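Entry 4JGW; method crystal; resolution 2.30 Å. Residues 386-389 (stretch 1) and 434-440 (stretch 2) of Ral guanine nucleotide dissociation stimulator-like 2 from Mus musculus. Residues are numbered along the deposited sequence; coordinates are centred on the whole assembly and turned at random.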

ATOM      1  N   GLY A 386       0.823  12.655 -11.746  1.00 32.42           N
ATOM      2  CA  GLY A 386       0.858  11.269 -11.282  1.00 32.25           C
ATOM      3  C   GLY A 386       2.059  10.936 -10.416  1.00 32.09           C
ATOM      4  O   GLY A 386       3.030  11.692 -10.369  1.00 32.17           O
ATOM      5  N   VAL A 387       1.984   9.797  -9.727  1.00 31.98           N
ATOM      6  CA  VAL A 387       3.083   9.296  -8.892  1.00 31.74           C
ATOM      7  C   VAL A 387       2.966   7.780  -8.685  1.00 31.62           C
ATOM      8  O   VAL A 387       1.862   7.241  -8.609  1.00 31.67           O
ATOM      9  CB  VAL A 387       3.168  10.046  -7.520  1.00 31.70           C
ATOM     10  CG1 VAL A 387       1.992   9.689  -6.607  1.00 31.77           C
ATOM     11  CG2 VAL A 387       4.501   9.778  -6.824  1.00 31.43           C
ATOM     12  N   VAL A 388       4.110   7.101  -8.631  1.00 31.50           N
ATOM     13  CA  VAL A 388       4.169   5.693  -8.231  1.00 31.21           C
ATOM     14  C   VAL A 388       5.329   5.514  -7.254  1.00 31.24           C
ATOM     15  O   VAL A 388       6.494   5.614  -7.647  1.00 31.25           O
ATOM     16  CB  VAL A 388       4.356   4.718  -9.431  1.00 31.25           C
ATOM     17  CG1 VAL A 388       4.323   3.270  -8.949  1.00 30.84           C
ATOM     18  CG2 VAL A 388       3.299   4.935 -10.500  1.00 30.78           C
ATOM     19  N   PRO A 389       5.018   5.261  -5.971  1.00 31.24           N
ATOM     20  CA  PRO A 389       6.084   5.069  -4.995  1.00 31.31           C
ATOM     21  C   PRO A 389       6.710   3.682  -5.095  1.00 31.21           C
ATOM     22  O   PRO A 389       6.077   2.745  -5.594  1.00 31.16           O
ATOM     23  CB  PRO A 389       5.355   5.214  -3.658  1.00 31.30           C
ATOM     24  CG  PRO A 389       3.980   4.759  -3.936  1.00 31.31           C
ATOM     25  CD  PRO A 389       3.684   5.143  -5.359  1.00 31.20           C
ATOM     26  N   LYS A 434      -4.615   8.284  -5.010  1.00 35.90           N
ATOM     27  CA  LYS A 434      -5.450   9.282  -5.684  1.00 36.54           C
ATOM     28  C   LYS A 434      -4.618  10.217  -6.573  1.00 36.75           C
ATOM     29  O   LYS A 434      -5.102  10.697  -7.598  1.00 36.82           O
ATOM     30  CB  LYS A 434      -6.343  10.054  -4.690  1.00 36.69           C
ATOM     31  CG  LYS A 434      -6.021  11.538  -4.492  1.00 37.19           C
ATOM     32  CD  LYS A 434      -5.045  11.754  -3.354  1.00 38.14           C
ATOM     33  CE  LYS A 434      -4.325  13.083  -3.484  1.00 38.45           C
ATOM     34  NZ  LYS A 434      -3.135  13.138  -2.590  1.00 38.78           N
ATOM     35  N   GLU A 435      -3.367  10.455  -6.180  1.00 37.04           N
ATOM     36  CA  GLU A 435      -2.442  11.240  -6.991  1.00 37.35           C
ATOM     37  C   GLU A 435      -1.997  10.443  -8.221  1.00 37.36           C
ATOM     38  O   GLU A 435      -1.802  11.013  -9.296  1.00 37.34           O
ATOM     39  CB  GLU A 435      -1.234  11.685  -6.169  1.00 37.45           C
ATOM     40  CG  GLU A 435      -0.547  12.935  -6.716  1.00 38.53           C
ATOM     41  CD  GLU A 435       0.789  13.229  -6.051  1.00 39.82           C
ATOM     42  OE1 GLU A 435       0.937  12.960  -4.837  1.00 40.11           O
ATOM     43  OE2 GLU A 435       1.694  13.738  -6.747  1.00 40.39           O
ATOM     44  N   CYS A 436      -1.854   9.128  -8.050  1.00 37.40           N
ATOM     45  CA  CYS A 436      -1.525   8.207  -9.141  1.00 37.48           C
ATOM     46  C   CYS A 436      -2.593   8.197 -10.240  1.00 37.76           C
ATOM     47  O   CYS A 436      -2.279   7.996 -11.416  1.00 37.61           O
ATOM     48  CB  CYS A 436      -1.320   6.790  -8.599  1.00 37.34           C
ATOM     49  SG  CYS A 436      -0.814   5.568  -9.833  1.00 36.61           S
ATOM     50  N   ARG A 437      -3.847   8.420  -9.846  1.00 38.18           N
ATOM     51  CA  ARG A 437      -4.973   8.511 -10.783  1.00 38.71           C
ATOM     52  C   ARG A 437      -4.813   9.663 -11.781  1.00 38.89           C
ATOM     53  O   ARG A 437      -5.409   9.644 -12.859  1.00 38.90           O
ATOM     54  CB  ARG A 437      -6.302   8.641 -10.026  1.00 38.80           C
ATOM     55  CG  ARG A 437      -6.661   7.414  -9.201  1.00 39.64           C
ATOM     56  CD  ARG A 437      -8.054   7.494  -8.597  1.00 41.09           C
ATOM     57  NE  ARG A 437      -8.387   6.262  -7.881  1.00 42.08           N
ATOM     58  CZ  ARG A 437      -8.274   6.092  -6.565  1.00 43.07           C
ATOM     59  NH1 ARG A 437      -7.848   7.080  -5.787  1.00 43.16           N
ATOM     60  NH2 ARG A 437      -8.597   4.929  -6.018  1.00 43.81           N
ATOM     61  N   GLY A 438      -3.990  10.647 -11.413  1.00 39.18           N
ATOM     62  CA  GLY A 438      -3.692  11.804 -12.258  1.00 39.57           C
ATOM     63  C   GLY A 438      -2.942  11.520 -13.553  1.00 39.92           C
ATOM     64  O   GLY A 438      -2.938  12.358 -14.458  1.00 39.89           O
ATOM     65  N   TYR A 439      -2.306  10.350 -13.647  1.00 40.21           N
ATOM     66  CA  TYR A 439      -1.617   9.934 -14.876  1.00 40.49           C
ATOM     67  C   TYR A 439      -2.559   9.875 -16.075  1.00 41.03           C
ATOM     68  O   TYR A 439      -3.719   9.468 -15.951  1.00 41.03           O
ATOM     69  CB  TYR A 439      -0.954   8.561 -14.713  1.00 40.17           C
ATOM     70  CG  TYR A 439       0.386   8.553 -14.005  1.00 39.13           C
ATOM     71  CD1 TYR A 439       0.590   7.749 -12.887  1.00 38.22           C
ATOM     72  CD2 TYR A 439       1.454   9.332 -14.460  1.00 38.29           C
ATOM     73  CE1 TYR A 439       1.814   7.720 -12.233  1.00 37.73           C
ATOM     74  CE2 TYR A 439       2.687   9.314 -13.808  1.00 37.61           C
ATOM     75  CZ  TYR A 439       2.856   8.505 -12.691  1.00 37.65           C
ATOM     76  OH  TYR A 439       4.063   8.467 -12.032  1.00 36.56           O
ATOM     77  N   ASP A 440      -2.043  10.281 -17.232  1.00 41.75           N
ATOM     78  CA  ASP A 440      -2.762  10.177 -18.498  1.00 42.41           C
ATOM     79  C   ASP A 440      -1.821   9.588 -19.549  1.00 42.77           C
ATOM     80  O   ASP A 440      -1.202  10.316 -20.330  1.00 42.80           O
ATOM     81  CB  ASP A 440      -3.295  11.549 -18.931  1.00 42.47           C
ATOM     82  CG  ASP A 440      -4.283  11.460 -20.091  1.00 42.91           C
ATOM     83  OD1 ASP A 440      -4.474  12.485 -20.780  1.00 43.33           O
ATOM     84  OD2 ASP A 440      -4.870  10.377 -20.313  1.00 43.16           O
TER

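The two stretches meet in a small packing contact without hydrogen bonds, in which Gly-386 of an irregular segment lies over a tyrosine face and makes CH contacts, packing against helical Glu-435 and Cys-436 and the type I turn running from Cys-436 to Tyr-439. About 327 Å² of surface is buried, both sides summed, by residues at least 48 positions apart in the chain.

Gly-386 has the largest area covered by the other stretch. Its CA sits 3.5 Å from the centroid of the Tyr-439 ring and 5° off the ring normal, so a CH group points onto the aromatic face. The same CA makes a nearly straight CA-H...O contact with the backbone O of Glu-435, at 3.3 Å from Gly-386 CA and with an angle of 176° at the hydrogen. Glycine suits this place because it has two hydrogens on CA and no side chain: an ideal CB here would point toward the other stretch and lie 2.3 Å from CD2 of Tyr-439, a clash.

The receiving surface is held by its own backbone. Cys-436 to Tyr-439 form a type I turn, in which Tyr-439 N donates to Cys-436 O (3.2 Å), while Gly-438 N donates to Glu-435 O (3.1 Å). Glu-435 O thus accepts both the Gly-438 N hydrogen bond and the CA-H...O contact from Gly-386. At Gly-438, too, the lack of a side chain helps, since an ideal CB would be crowded by Glu-435 O at 3.0 Å.

Tyr-439 leaves its backbone sideways, but with chi1 at -81° (m) the end of its side chain comes nearer to the other stretch. One face lies over Gly-386, with Tyr-439 CZ 3.4 Å from Gly-386 C; Tyr-439 CE1 is 3.3 Å from Val-387 N. Tyr-439 OH is 3.4 Å from Val-387 N, but the angle is too poor for a hydrogen bond; OH is satisfied elsewhere in the structure.

The valines extend the contact with apolar surface. Val-387, Val-388 and Cys-436 are buried in the structure, which suits their apolar side chains. Val-388, chi1 t, places CG2 3.6 Å from Tyr-439 CE1 and 4.2 Å from Cys-436 SG, so the single methyl CG2 meets both ring and sulfur. Cys-436 is compact enough for close packing against the backbone: its CB lies 3.2 Å from Val-387 O. Val-387 points away overall, yet its CG1 reaches within 3.8 Å of Glu-435 CD, a packing contact with the carboxylate carbon. Lys-434, Arg-437, Asp-440 and Pro-389 take no part.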